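Local coordinates for protein metallo-beta-lactamase 1 (Acinetobacter baumannii, PDB 5MMD) that probably hydrolyses beta-lactam antibiotics to substituted beta-amino acids with zinc as cofactor, in the manner of class B metallo-beta-lactamases that confer antibiotic resistance, at residues S24-W29 / T50-S55; A45-T50 / E58-W63; N104-R109 / T141-V146. All coordinates share one frame; numbering follows the deposited sequence.

Interactions 1 and 2 lie side by side on the seven-stranded sheet: they share Thr-50, both use helix 54-66, and they touch where Pro-51 CD packs on Leu-60 CD2 at 3.8 Å, although their centres are about 16 Å apart. Interaction 3 touches neither: its nearest atoms are about 9 Å from interaction 1 and about 6 Å from interaction 2, with centres about 18 and 21 Å away. The zinc centre relates interactions 1 and 3. Trp-52 of interaction 1 lies against Asp-82 and His-201, ligands of one zinc, and Asp-143 of interaction 3 against His-78, a ligand of the other, so each supplies a second-shell residue. Interaction 2 is core packing away from the metals.

Interaction 1 of 3, residues S24-W29 / T50-S55; sequences SRVEGW and TPWSES
The beta hairpin formed by strands 17-26 and 32-41, whose connecting loop flanks the active site in class B1 metallo-beta-lactamases, meets the indole of Trp-52 through Ser-24 and Val-26. The central interaction is a CH-pi contact. Ser-24 CB stands over one face of the Trp-52 six-membered ring, 3.5 Å from its centroid and 17° off the ring normal. It leans toward the bond that fuses the two rings, since its closest ring atoms are Trp-52 CD2 at 3.3 Å and Trp-52 CE2 at 3.4 Å. Further along the strand, Val-26 CG2 meets the far end of the benzo ring obliquely, 3.6 Å from Trp-52 CZ2, and the two side chains cross at about a right angle.

Beyond Val-26 the chain makes a type II beta turn, and past Trp-52 it enters helix 54-66 with Ser-53 as N-cap. Trp-52 N is held by Ser-22 OG of the hairpin, and the indole also touches Val-32 and Ser-34 of the opposing hairpin strand.

Trp-52 is a second-shell residue of the metal centre. Its side chain is about 3 Å from the side chain of Asp-82 and about 4 Å from that of His-201, two ligands of one zinc. The contact therefore joins the base of the hairpin loop to the wall of that site, burying 148 Å² in all. At Ser-24 the backbone directs CB toward the indole, while chi1 of -176° puts OG beside the carbonyl carbon, on the way to the next residue. There it donates its hydroxyl to the carbonyl, Ser-24 OG to Arg-25 O being 2.9 Å, with the donor 40° out of the carbonyl plane.

Interaction 2 of 3, residues A45-T50 / E58-W63; sequences AFIIDT and EKLVDW
Asp-49 OD2 is gripped by two hydroxyls, those of Tyr-156 and Thr-77, just past the C-terminal end of strand 44-48, whose Ile-47 packs against helix 54-66. The packing itself is wholly apolar, with no hydrogen bond between 45-50 and 58-63. Ile-47 and Leu-60 reach toward each other tip to tip. A single methyl, Leu-60 CD2, is seated against the branched end of the isoleucine: it is 4.1 Å from Ile-47 CG2 and equally far from CG1 and CD1 of that residue. Leu-60 extends its CG anti to the backbone N (chi1 -179°), which carries the branched end of the side chain toward the sheet. Beside it, Val-61 CG2 makes a looser contact with Ile-47 CD1 at 4.4 Å. All three residues are buried, and the two segments bury 114 Å² between them. Other groups border the same cluster: Val-38 and Leu-8 meet Leu-60, while Leu-71 touches both Ile-47 and Val-61. The contact thus lies within a beta-alpha-beta crossover, where helix 54-66 packs on its own leading strand 44-48, with the parallel strand 70-75 alongside, strand 32-41 antiparallel on the other flank and helix 87-92 touching Val-61.

Interaction 3 of 3, residues N104-R109 / T141-V146; sequences NEILKR and TIDNLV
Ile-106 of helix 101-109 presents its terminal methyl to the flat carboxylate of Asp-143, and the two side chains cross obliquely. Ile-106 CD1 is closest to Asp-143 CG at 3.8 Å, with OD2 (3.9 Å), CB (4.0 Å) and OD1 (4.1 Å) of that aspartate slightly farther. The line from CG to CD1 runs within about 10° of the carboxylate normal, which places the methyl over the carboxylate face. The same CD1 also touches Ile-142 CG2 at 4.0 Å, so one methyl touches two consecutive residues of the loop.

Hydrogen bonds at both oxygens fix the rotation of the carboxylate, and so which face it turns to the methyl. Asp-143 OD1 is met on its syn side by Thr-141 OG1 at 2.7 Å, 30° out of plane. OD2 is hydrogen-bonded to Thr-103 OG1 and, weakly, to Ser-79 N. Asn-144 OD1 takes Thr-141 N at 3.1 Å, a second bond across the same turn of chain.

Asp-143 also packs on His-78, a zinc ligand, their side chains about 3 Å apart. A buried carboxylate behind a metal-bound histidine is a second-shell arrangement, consistent with positioning that ligand at the zinc site of this metallo-beta-lactamase fold.

Interaction 1 of 3, residues S24-W29 / T50-S55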
ATOM      1  N   SER A  24       4.206  -4.825 -13.764  1.00 16.05           N
ATOM      2  CA  SER A  24       3.262  -5.551 -14.610  1.00 18.25           C
ATOM      3  C   SER A  24       2.965  -4.750 -15.873  1.00 19.36           C
ATOM      4  O   SER A  24       2.981  -3.526 -15.845  1.00 19.14           O
ATOM      5  CB  SER A  24       1.944  -5.828 -13.864  1.00 16.61           C
ATOM      6  OG  SER A  24       1.069  -6.609 -14.651  1.00 20.30           O
ATOM      7  N   ARG A  25       2.654  -5.446 -16.961  1.00 21.20           N
ATOM      8  CA  ARG A  25       2.013  -4.788 -18.082  1.00 23.55           C
ATOM      9  C   ARG A  25       0.541  -4.651 -17.761  1.00 24.50           C
ATOM     10  O   ARG A  25      -0.040  -5.539 -17.125  1.00 26.09           O
ATOM     11  CB  ARG A  25       2.263  -5.566 -19.372  1.00 26.21           C
ATOM     12  CG  ARG A  25       3.741  -5.462 -19.759  1.00 27.63           C
ATOM     13  CD  ARG A  25       4.099  -6.010 -21.104  1.00 31.03           C
ATOM     14  NE  ARG A  25       5.558  -5.975 -21.255  1.00 32.51           N
ATOM     15  CZ  ARG A  25       6.240  -4.941 -21.748  1.00 33.03           C
ATOM     16  NH1 ARG A  25       5.598  -3.855 -22.171  1.00 32.63           N
ATOM     17  NH2 ARG A  25       7.569  -5.008 -21.821  1.00 33.39           N
ATOM     18  N   VAL A  26      -0.051  -3.520 -18.119  1.00 25.26           N
ATOM     19  CA  VAL A  26      -1.494  -3.301 -17.924  1.00 26.66           C
ATOM     20  C   VAL A  26      -2.117  -2.694 -19.177  1.00 29.04           C
ATOM     21  O   VAL A  26      -1.682  -1.618 -19.608  1.00 29.14           O
ATOM     22  CB  VAL A  26      -1.785  -2.344 -16.725  1.00 23.30           C
ATOM     23  CG1 VAL A  26      -3.290  -2.252 -16.522  1.00 23.74           C
ATOM     24  CG2 VAL A  26      -1.054  -2.763 -15.406  1.00 20.90           C
ATOM     25  N   GLU A  27      -3.130  -3.332 -19.781  1.00 32.06           N
ATOM     26  CA  GLU A  27      -3.622  -2.835 -21.083  1.00 36.21           C
ATOM     27  C   GLU A  27      -4.190  -1.436 -20.924  1.00 36.78           C
ATOM     28  O   GLU A  27      -5.027  -1.194 -20.060  1.00 36.83           O
ATOM     29  CB  GLU A  27      -4.679  -3.755 -21.694  1.00 39.11           C
ATOM     30  CG  GLU A  27      -4.953  -3.494 -23.196  1.00 42.91           C
ATOM     31  OE1 GLU A  27      -6.677  -5.133 -22.974  0.39 43.73           O
ATOM     32  OE2 GLU A  27      -6.443  -4.179 -24.940  1.00 48.30           O
ATOM     33  N   GLY A  28      -3.677  -0.508 -21.712  1.00 37.84           N
ATOM     34  CA  GLY A  28      -4.092   0.880 -21.639  1.00 39.29           C
ATOM     35  C   GLY A  28      -3.126   1.748 -20.854  1.00 38.19           C
ATOM     36  O   GLY A  28      -3.232   2.976 -20.874  1.00 40.02           O
ATOM     37  N   TRP A  29      -2.175   1.114 -20.174  1.00 35.19           N
ATOM     38  CA  TRP A  29      -1.277   1.827 -19.280  1.00 33.46           C
ATOM     39  C   TRP A  29       0.174   1.463 -19.578  1.00 33.06           C
ATOM     40  O   TRP A  29       1.086   2.133 -19.095  1.00 33.67           O
ATOM     41  CB  TRP A  29      -1.621   1.516 -17.797  1.00 32.32           C
ATOM     42  CG  TRP A  29      -3.048   1.884 -17.420  1.00 32.96           C
ATOM     43  CD1 TRP A  29      -4.167   1.098 -17.551  1.00 34.02           C
ATOM     44  CD2 TRP A  29      -3.500   3.135 -16.886  1.00 33.73           C
ATOM     45  NE1 TRP A  29      -5.289   1.790 -17.130  1.00 34.96           N
ATOM     46  CE2 TRP A  29      -4.905   3.042 -16.721  1.00 34.72           C
ATOM     47  CE3 TRP A  29      -2.858   4.328 -16.542  1.00 34.32           C
ATOM     48  CZ2 TRP A  29      -5.667   4.092 -16.217  1.00 35.48           C
ATOM     49  CZ3 TRP A  29      -3.613   5.373 -16.056  1.00 35.48           C
ATOM     50  CH2 TRP A  29      -5.004   5.249 -15.886  1.00 35.97           C
ATOM     51  N   THR A  50       1.724  -6.744  -1.099  1.00  9.60           N
ATOM     52  CA  THR A  50       2.515  -7.718  -1.798  1.00 10.67           C
ATOM     53  C   THR A  50       3.014  -7.123  -3.114  1.00 10.06           C
ATOM     54  O   THR A  50       2.496  -6.131  -3.600  1.00 10.06           O
ATOM     55  CB  THR A  50       1.740  -9.015  -2.123  1.00 12.21           C
ATOM     56  OG1 THR A  50       0.851  -8.768  -3.237  1.00 11.99           O
ATOM     57  CG2 THR A  50       0.940  -9.522  -0.930  1.00 12.83           C
ATOM     58  N   PRO A  51       4.053  -7.722  -3.664  1.00  9.81           N
ATOM     59  CA  PRO A  51       4.432  -7.422  -5.052  1.00 11.12           C
ATOM     60  C   PRO A  51       3.307  -7.835  -6.019  1.00 10.89           C
ATOM     61  O   PRO A  51       2.361  -8.510  -5.620  1.00 10.11           O
ATOM     62  CB  PRO A  51       5.704  -8.257  -5.242  1.00 12.18           C
ATOM     63  CG  PRO A  51       6.346  -8.253  -3.891  1.00 12.43           C
ATOM     64  CD  PRO A  51       5.128  -8.420  -2.945  1.00 10.30           C
ATOM     65  N   TRP A  52       3.429  -7.435  -7.277  1.00 11.31           N
ATOM     66  CA  TRP A  52       2.429  -7.655  -8.300  1.00 12.46           C
ATOM     67  C   TRP A  52       2.411  -9.054  -8.882  1.00 13.31           C
ATOM     68  O   TRP A  52       1.745  -9.274  -9.885  1.00 14.49           O
ATOM     69  CB  TRP A  52       2.658  -6.681  -9.461  1.00 12.67           C
ATOM     70  CG  TRP A  52       1.447  -6.139 -10.126  1.00 10.97           C
ATOM     71  CD1 TRP A  52       0.242  -6.749 -10.315  1.00 11.96           C
ATOM     72  CD2 TRP A  52       1.336  -4.844 -10.722  1.00 11.97           C
ATOM     73  NE1 TRP A  52      -0.615  -5.915 -11.003  1.00 12.08           N
ATOM     74  CE2 TRP A  52       0.028  -4.729 -11.248  1.00 12.19           C
ATOM     75  CE3 TRP A  52       2.223  -3.772 -10.865  1.00 10.63           C
ATOM     76  CZ2 TRP A  52      -0.418  -3.578 -11.923  1.00 11.93           C
ATOM     77  CZ3 TRP A  52       1.783  -2.627 -11.499  1.00 11.26           C
ATOM     78  CH2 TRP A  52       0.458  -2.532 -12.021  1.00 12.13           C
ATOM     79  N   SER A  53       3.131 -10.000  -8.296  1.00 14.09           N
ATOM     80  CA  SER A  53       3.145 -11.374  -8.821  1.00 16.34           C
ATOM     81  C   SER A  53       3.556 -12.379  -7.755  1.00 17.56           C
ATOM     82  O   SER A  53       4.229 -12.023  -6.764  1.00 17.52           O
ATOM     83  CB  SER A  53       4.083 -11.497 -10.031  1.00 17.23           C
ATOM     84  OG  SER A  53       5.466 -11.476  -9.660  1.00 17.05           O
ATOM     85  N   GLU A  54       3.122 -13.622  -7.947  1.00 19.29           N
ATOM     86  CA  GLU A  54       3.520 -14.726  -7.078  1.00 20.09           C
ATOM     87  C   GLU A  54       5.037 -14.870  -7.082  1.00 21.07           C
ATOM     88  O   GLU A  54       5.678 -14.980  -6.021  1.00 20.41           O
ATOM     89  CB  GLU A  54       2.850 -16.007  -7.544  1.00 22.44           C
ATOM     90  CG  GLU A  54       3.198 -17.222  -6.755  1.00 22.87           C
ATOM     91  CD  GLU A  54       2.362 -18.419  -7.153  1.00 25.21           C
ATOM     92  OE1 GLU A  54       1.111 -18.320  -7.163  1.00 25.39           O
ATOM     93  OE2 GLU A  54       2.983 -19.456  -7.457  1.00 27.28           O
ATOM     94  N   SER A  55       5.607 -14.864  -8.287  1.00 22.03           N
ATOM     95  CA  SER A  55       7.055 -14.985  -8.436  1.00 22.45           C
ATOM     96  C   SER A  55       7.773 -13.938  -7.589  1.00 20.58           C
ATOM     97  O   SER A  55       8.676 -14.267  -6.817  1.00 20.41           O
ATOM     98  CB  SER A  55       7.474 -14.823  -9.900  1.00 23.45           C
ATOM     99  OG  SER A  55       8.898 -14.922 -10.021  1.00 24.34           O
TER

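Interaction 2 of 3, residues A45-T50 / E58-W63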
ATOM      1  N   ALA A  45      10.158  -8.820  10.248  1.00 16.65           N
ATOM      2  CA  ALA A  45       9.815  -8.083   9.017  1.00 15.64           C
ATOM      3  C   ALA A  45       8.323  -8.126   8.706  1.00 16.66           C
ATOM      4  O   ALA A  45       7.702  -9.205   8.755  1.00 17.79           O
ATOM      5  CB  ALA A  45      10.572  -8.631   7.841  1.00 14.99           C
ATOM      6  N   PHE A  46       7.746  -6.969   8.412  1.00 15.07           N
ATOM      7  CA  PHE A  46       6.335  -6.933   8.044  1.00 14.25           C
ATOM      8  C   PHE A  46       6.239  -6.383   6.632  1.00 12.94           C
ATOM      9  O   PHE A  46       6.868  -5.365   6.322  1.00 13.00           O
ATOM     10  CB  PHE A  46       5.524  -6.081   9.011  1.00 14.15           C
ATOM     11  CG  PHE A  46       4.089  -6.515   9.099  1.00 14.98           C
ATOM     12  CD1 PHE A  46       3.187  -6.105   8.169  1.00 14.63           C
ATOM     13  CD2 PHE A  46       3.674  -7.375  10.092  1.00 17.35           C
ATOM     14  CE1 PHE A  46       1.841  -6.523   8.233  1.00 15.61           C
ATOM     15  CE2 PHE A  46       2.342  -7.793  10.163  1.00 17.45           C
ATOM     16  CZ  PHE A  46       1.447  -7.365   9.208  1.00 15.83           C
ATOM     17  N   ILE A  47       5.520  -7.086   5.763  1.00 12.11           N
ATOM     18  CA  ILE A  47       5.295  -6.605   4.388  1.00 11.24           C
ATOM     19  C   ILE A  47       4.060  -5.732   4.283  1.00 11.61           C
ATOM     20  O   ILE A  47       2.954  -6.144   4.676  1.00 11.98           O
ATOM     21  CB  ILE A  47       5.138  -7.749   3.428  1.00 11.60           C
ATOM     22  CG1 ILE A  47       6.402  -8.556   3.394  1.00 12.45           C
ATOM     23  CG2 ILE A  47       4.851  -7.236   2.005  1.00  9.89           C
ATOM     24  CD1 ILE A  47       6.216  -9.960   2.868  1.00 12.94           C
ATOM     25  N   ILE A  48       4.250  -4.515   3.797  1.00 10.37           N
ATOM     26  CA  ILE A  48       3.138  -3.631   3.441  1.00 10.65           C
ATOM     27  C   ILE A  48       2.937  -3.656   1.909  1.00  9.58           C
ATOM     28  O   ILE A  48       3.703  -3.054   1.155  1.00  9.79           O
ATOM     29  CB  ILE A  48       3.357  -2.196   3.913  1.00 11.04           C
ATOM     30  CG1 ILE A  48       3.576  -2.164   5.435  1.00 12.61           C
ATOM     31  CG2 ILE A  48       2.170  -1.317   3.488  1.00 10.50           C
ATOM     32  CD1 ILE A  48       3.882  -0.727   5.997  1.00 12.83           C
ATOM     33  N   ASP A  49       1.886  -4.384   1.537  1.00 10.07           N
ATOM     34  CA  ASP A  49       1.433  -4.696   0.158  1.00 10.39           C
ATOM     35  C   ASP A  49       2.336  -5.716  -0.503  1.00 10.78           C
ATOM     36  O   ASP A  49       3.564  -5.631  -0.411  1.00 10.65           O
ATOM     37  CB  ASP A  49       1.303  -3.426  -0.675  1.00 10.13           C
ATOM     38  CG  ASP A  49       0.043  -2.684  -0.339  1.00 11.12           C
ATOM     39  OD1 ASP A  49      -0.815  -3.325   0.286  1.00 11.82           O
ATOM     40  OD2 ASP A  49      -0.085  -1.488  -0.643  1.00 12.22           O
ATOM     41  N   THR A  50       1.724  -6.744  -1.099  1.00  9.60           N
ATOM     42  CA  THR A  50       2.515  -7.718  -1.798  1.00 10.67           C
ATOM     43  C   THR A  50       3.014  -7.123  -3.114  1.00 10.06           C
ATOM     44  O   THR A  50       2.496  -6.131  -3.600  1.00 10.06           O
ATOM     45  CB  THR A  50       1.740  -9.015  -2.123  1.00 12.21           C
ATOM     46  OG1 THR A  50       0.851  -8.768  -3.237  1.00 11.99           O
ATOM     47  CG2 THR A  50       0.940  -9.522  -0.930  1.00 12.83           C
ATOM     48  N   GLU A  58       7.438 -14.425  -3.797  1.00 19.76           N
ATOM     49  CA  GLU A  58       8.450 -15.387  -3.346  1.00 23.07           C
ATOM     50  C   GLU A  58       9.837 -14.756  -3.306  1.00 23.51           C
ATOM     51  O   GLU A  58      10.596 -15.008  -2.355  1.00 22.82           O
ATOM     52  CB  GLU A  58       8.512 -16.653  -4.220  1.00 26.01           C
ATOM     53  CG  GLU A  58       9.636 -17.608  -3.744  1.00 28.68           C
ATOM     54  CD  GLU A  58      11.002 -17.382  -4.433  1.00 30.75           C
ATOM     55  OE1 GLU A  58      11.031 -16.745  -5.513  1.00 31.32           O
ATOM     56  OE2 GLU A  58      12.068 -17.823  -3.900  1.00 32.72           O
ATOM     57  N   LYS A  59      10.187 -13.948  -4.312  1.00 23.03           N
ATOM     58  CA  LYS A  59      11.507 -13.327  -4.326  1.00 23.03           C
ATOM     59  C   LYS A  59      11.704 -12.397  -3.141  1.00 21.37           C
ATOM     60  O   LYS A  59      12.832 -12.276  -2.626  1.00 22.08           O
ATOM     61  CB  LYS A  59      11.750 -12.535  -5.631  1.00 22.98           C
ATOM     62  CG  LYS A  59      11.906 -13.398  -6.845  1.00 24.67           C
ATOM     63  CD  LYS A  59      12.106 -12.531  -8.110  0.83 23.83           C
ATOM     64  CE  LYS A  59      12.553 -13.357  -9.298  0.42 25.07           C
ATOM     65  NZ  LYS A  59      11.493 -14.272  -9.796  0.24 25.37           N
ATOM     66  N   LEU A  60      10.633 -11.730  -2.730  1.00 18.76           N
ATOM     67  CA  LEU A  60      10.694 -10.765  -1.644  1.00 17.67           C
ATOM     68  C   LEU A  60      10.892 -11.502  -0.332  1.00 17.80           C
ATOM     69  O   LEU A  60      11.733 -11.132   0.486  1.00 17.07           O
ATOM     70  CB  LEU A  60       9.431  -9.904  -1.617  1.00 15.33           C
ATOM     71  CG  LEU A  60       9.385  -8.818  -0.529  1.00 14.87           C
ATOM     72  CD1 LEU A  60      10.439  -7.729  -0.693  1.00 14.28           C
ATOM     73  CD2 LEU A  60       7.935  -8.233  -0.438  1.00 11.24           C
ATOM     74  N   VAL A  61      10.157 -12.583  -0.176  1.00 16.74           N
ATOM     75  CA  VAL A  61      10.212 -13.385   1.030  1.00 18.61           C
ATOM     76  C   VAL A  61      11.576 -14.021   1.143  1.00 21.31           C
ATOM     77  O   VAL A  61      12.142 -14.072   2.234  1.00 21.44           O
ATOM     78  CB  VAL A  61       9.094 -14.457   1.053  1.00 17.96           C
ATOM     79  CG1 VAL A  61       9.324 -15.449   2.157  1.00 19.03           C
ATOM     80  CG2 VAL A  61       7.780 -13.756   1.252  1.00 16.08           C
ATOM     81  N   ASP A  62      12.121 -14.456   0.011  1.00 22.65           N
ATOM     82  CA  ASP A  62      13.471 -15.017  -0.008  1.00 26.24           C
ATOM     83  C   ASP A  62      14.527 -13.953   0.360  1.00 25.64           C
ATOM     84  O   ASP A  62      15.487 -14.230   1.096  1.00 26.06           O
ATOM     85  CB  ASP A  62      13.784 -15.616  -1.383  1.00 28.24           C
ATOM     86  CG  ASP A  62      15.144 -16.295  -1.421  1.00 31.17           C
ATOM     87  OD1 ASP A  62      15.471 -17.040  -0.473  1.00 31.94           O
ATOM     88  OD2 ASP A  62      15.894 -16.080  -2.395  1.00 32.63           O
ATOM     89  N   TRP A  63      14.348 -12.741  -0.155  1.00 23.76           N
ATOM     90  CA  TRP A  63      15.237 -11.639   0.177  1.00 23.05           C
ATOM     91  C   TRP A  63      15.236 -11.397   1.700  1.00 22.18           C
ATOM     92  O   TRP A  63      16.299 -11.303   2.325  1.00 23.21           O
ATOM     93  CB  TRP A  63      14.830 -10.373  -0.573  1.00 21.72           C
ATOM     94  CG  TRP A  63      15.709  -9.204  -0.258  1.00 21.75           C
ATOM     95  CD1 TRP A  63      16.898  -8.877  -0.865  1.00 23.08           C
ATOM     96  CD2 TRP A  63      15.488  -8.211   0.745  1.00 20.30           C
ATOM     97  NE1 TRP A  63      17.430  -7.745  -0.291  1.00 22.52           N
ATOM     98  CE2 TRP A  63      16.585  -7.313   0.696  1.00 21.22           C
ATOM     99  CE3 TRP A  63      14.471  -7.986   1.680  1.00 19.19           C
ATOM    100  CZ2 TRP A  63      16.689  -6.231   1.534  1.00 20.19           C
ATOM    101  CZ3 TRP A  63      14.588  -6.901   2.523  1.00 18.93           C
ATOM    102  CH2 TRP A  63      15.680  -6.036   2.438  1.00 18.96           C
TER

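Interaction 3 of 3, residues N104-R109 / T141-V146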
ATOM      1  N   ASN A 104     -11.455  -7.696   2.136  1.00 17.55           N
ATOM      2  CA  ASN A 104     -11.708  -9.132   1.990  1.00 18.26           C
ATOM      3  C   ASN A 104     -13.065  -9.403   1.327  1.00 20.39           C
ATOM      4  O   ASN A 104     -13.215 -10.362   0.587  1.00 20.00           O
ATOM      5  CB  ASN A 104     -11.620  -9.859   3.353  1.00 19.48           C
ATOM      6  CG  ASN A 104     -10.287 -10.580   3.534  1.00 19.33           C
ATOM      7  OD1 ASN A 104      -9.395 -10.479   2.683  1.00 17.68           O
ATOM      8  ND2 ASN A 104     -10.144 -11.315   4.646  1.00 20.60           N
ATOM      9  N   GLU A 105     -14.046  -8.548   1.566  1.00 20.87           N
ATOM     10  CA  GLU A 105     -15.358  -8.793   0.976  1.00 22.04           C
ATOM     11  C   GLU A 105     -15.305  -8.571  -0.524  1.00 21.29           C
ATOM     12  O   GLU A 105     -15.954  -9.304  -1.281  1.00 21.77           O
ATOM     13  CB  GLU A 105     -16.412  -7.904   1.603  1.00 23.99           C
ATOM     14  CG  GLU A 105     -16.864  -8.378   2.972  1.00 26.85           C
ATOM     15  CD  GLU A 105     -17.598  -9.744   2.961  1.00 30.71           C
ATOM     16  OE1 GLU A 105     -18.375 -10.053   2.018  1.00 31.03           O
ATOM     17  OE2 GLU A 105     -17.396 -10.528   3.924  1.00 32.01           O
ATOM     18  N   ILE A 106     -14.509  -7.579  -0.939  1.00 19.94           N
ATOM     19  CA  ILE A 106     -14.317  -7.283  -2.351  1.00 19.60           C
ATOM     20  C   ILE A 106     -13.603  -8.445  -3.020  1.00 19.04           C
ATOM     21  O   ILE A 106     -14.082  -8.969  -4.034  1.00 20.29           O
ATOM     22  CB  ILE A 106     -13.552  -5.967  -2.538  1.00 18.06           C
ATOM     23  CG1 ILE A 106     -14.424  -4.809  -2.034  1.00 19.28           C
ATOM     24  CG2 ILE A 106     -13.161  -5.766  -4.010  1.00 17.58           C
ATOM     25  CD1 ILE A 106     -13.676  -3.496  -1.869  1.00 18.00           C
ATOM     26  N   LEU A 107     -12.488  -8.881  -2.440  1.00 17.27           N
ATOM     27  CA  LEU A 107     -11.787 -10.062  -2.920  1.00 17.28           C
ATOM     28  C   LEU A 107     -12.755 -11.248  -3.032  1.00 19.37           C
ATOM     29  O   LEU A 107     -12.761 -11.956  -4.035  1.00 19.69           O
ATOM     30  CB  LEU A 107     -10.613 -10.410  -1.987  1.00 16.76           C
ATOM     31  CG  LEU A 107      -9.470  -9.371  -1.969  1.00 15.25           C
ATOM     32  CD1 LEU A 107      -8.403  -9.739  -0.944  1.00 15.46           C
ATOM     33  CD2 LEU A 107      -8.834  -9.286  -3.329  1.00 15.40           C
ATOM     34  N   LYS A 108     -13.583 -11.477  -2.019  1.00 20.41           N
ATOM     35  CA  LYS A 108     -14.473 -12.632  -2.085  1.00 22.39           C
ATOM     36  C   LYS A 108     -15.486 -12.513  -3.212  1.00 23.84           C
ATOM     37  O   LYS A 108     -15.733 -13.479  -3.924  1.00 24.34           O
ATOM     38  CB  LYS A 108     -15.221 -12.844  -0.772  1.00 23.83           C
ATOM     39  CG  LYS A 108     -15.974 -14.176  -0.746  1.00 26.42           C
ATOM     40  CD  LYS A 108     -17.335 -14.074  -0.113  0.50 28.04           C
ATOM     41  CE  LYS A 108     -17.243 -13.693   1.319  1.00 28.00           C
ATOM     42  NZ  LYS A 108     -18.467 -14.173   2.095  1.00 30.72           N
ATOM     43  N   ARG A 109     -16.094 -11.348  -3.316  1.00 23.63           N
ATOM     44  CA  ARG A 109     -17.105 -11.097  -4.325  1.00 26.73           C
ATOM     45  C   ARG A 109     -16.517 -11.297  -5.733  1.00 26.38           C
ATOM     46  O   ARG A 109     -17.223 -11.735  -6.649  1.00 28.27           O
ATOM     47  CB  ARG A 109     -17.658  -9.689  -4.106  1.00 28.78           C
ATOM     48  CD  ARG A 109     -19.089  -7.761  -4.649  1.00 32.19           C
ATOM     49  NE  ARG A 109     -18.215  -6.721  -5.190  1.00 31.60           N
ATOM     50  CZ  ARG A 109     -17.809  -5.631  -4.539  1.00 30.85           C
ATOM     51  NH1 ARG A 109     -18.180  -5.390  -3.278  1.00 31.63           N
ATOM     52  NH2 ARG A 109     -17.016  -4.778  -5.164  1.00 30.11           N
ATOM     53  N   THR A 141      -9.986   3.934  -4.179  1.00 13.64           N
ATOM     54  CA  THR A 141     -11.012   2.908  -4.064  1.00 14.39           C
ATOM     55  C   THR A 141     -11.773   3.123  -2.759  1.00 15.14           C
ATOM     56  O   THR A 141     -11.348   3.886  -1.868  1.00 16.10           O
ATOM     57  CB  THR A 141     -10.436   1.463  -4.099  1.00 13.44           C
ATOM     58  OG1 THR A 141      -9.458   1.280  -3.056  1.00 11.89           O
ATOM     59  CG2 THR A 141      -9.815   1.163  -5.468  1.00 13.80           C
ATOM     60  N   ILE A 142     -12.884   2.416  -2.613  1.00 15.94           N
ATOM     61  CA  ILE A 142     -13.686   2.536  -1.431  1.00 16.23           C
ATOM     62  C   ILE A 142     -12.922   1.965  -0.220  1.00 16.10           C
ATOM     63  O   ILE A 142     -13.174   2.379   0.889  1.00 17.14           O
ATOM     64  CB  ILE A 142     -15.046   1.807  -1.598  1.00 18.32           C
ATOM     65  CG1 ILE A 142     -15.958   2.070  -0.392  1.00 20.32           C
ATOM     66  CG2 ILE A 142     -14.829   0.326  -1.776  1.00 18.00           C
ATOM     67  CD1 ILE A 142     -16.316   3.557  -0.140  1.00 20.64           C
ATOM     68  N   ASP A 143     -11.995   1.026  -0.434  1.00 14.46           N
ATOM     69  CA  ASP A 143     -11.393   0.321   0.713  1.00 14.40           C
ATOM     70  C   ASP A 143      -9.981   0.787   1.061  1.00 13.89           C
ATOM     71  O   ASP A 143      -9.387   0.258   2.013  1.00 14.64           O
ATOM     72  CB  ASP A 143     -11.368  -1.190   0.463  1.00 14.88           C
ATOM     73  CG  ASP A 143     -10.602  -1.578  -0.817  1.00 13.62           C
ATOM     74  OD1 ASP A 143     -10.599  -0.781  -1.763  1.00 12.94           O
ATOM     75  OD2 ASP A 143     -10.017  -2.689  -0.882  1.00 12.94           O
ATOM     76  N   ASN A 144      -9.446   1.772   0.331  1.00 13.49           N
ATOM     77  CA  ASN A 144      -8.004   2.038   0.434  1.00 12.69           C
ATOM     78  C   ASN A 144      -7.630   2.446   1.865  1.00 11.92           C
ATOM     79  O   ASN A 144      -8.323   3.228   2.524  1.00 11.15           O
ATOM     80  CB  ASN A 144      -7.467   3.071  -0.586  1.00 12.04           C
ATOM     81  CG  ASN A 144      -8.303   4.346  -0.732  1.00 12.79           C
ATOM     82  OD1 ASN A 144      -8.279   4.946  -1.821  1.00 12.87           O
ATOM     83  ND2 ASN A 144      -8.965   4.803   0.316  1.00 13.13           N
ATOM     84  N   LEU A 145      -6.540   1.838   2.326  1.00 11.25           N
ATOM     85  CA  LEU A 145      -5.942   2.098   3.638  1.00 11.70           C
ATOM     86  C   LEU A 145      -4.559   2.747   3.511  1.00 11.01           C
ATOM     87  O   LEU A 145      -3.866   2.547   2.516  1.00 10.20           O
ATOM     88  CB  LEU A 145      -5.752   0.797   4.426  1.00 12.16           C
ATOM     89  CG  LEU A 145      -6.915  -0.153   4.619  1.00 12.37           C
ATOM     90  CD1 LEU A 145      -6.497  -1.466   5.337  1.00 13.68           C
ATOM     91  CD2 LEU A 145      -7.991   0.566   5.412  1.00 14.22           C
ATOM     92  N   VAL A 146      -4.168   3.477   4.558  1.00 11.66           N
ATOM     93  CA  VAL A 146      -2.784   3.938   4.734  1.00 10.61           C
ATOM     94  C   VAL A 146      -2.163   3.350   5.971  1.00 11.39           C
ATOM     95  O   VAL A 146      -2.866   2.916   6.884  1.00 12.07           O
ATOM     96  CB  VAL A 146      -2.668   5.464   4.813  1.00 11.06           C
ATOM     97  CG1 VAL A 146      -3.325   6.120   3.580  1.00 10.98           C
ATOM     98  CG2 VAL A 146      -3.256   6.006   6.087  1.00 13.02           C
TER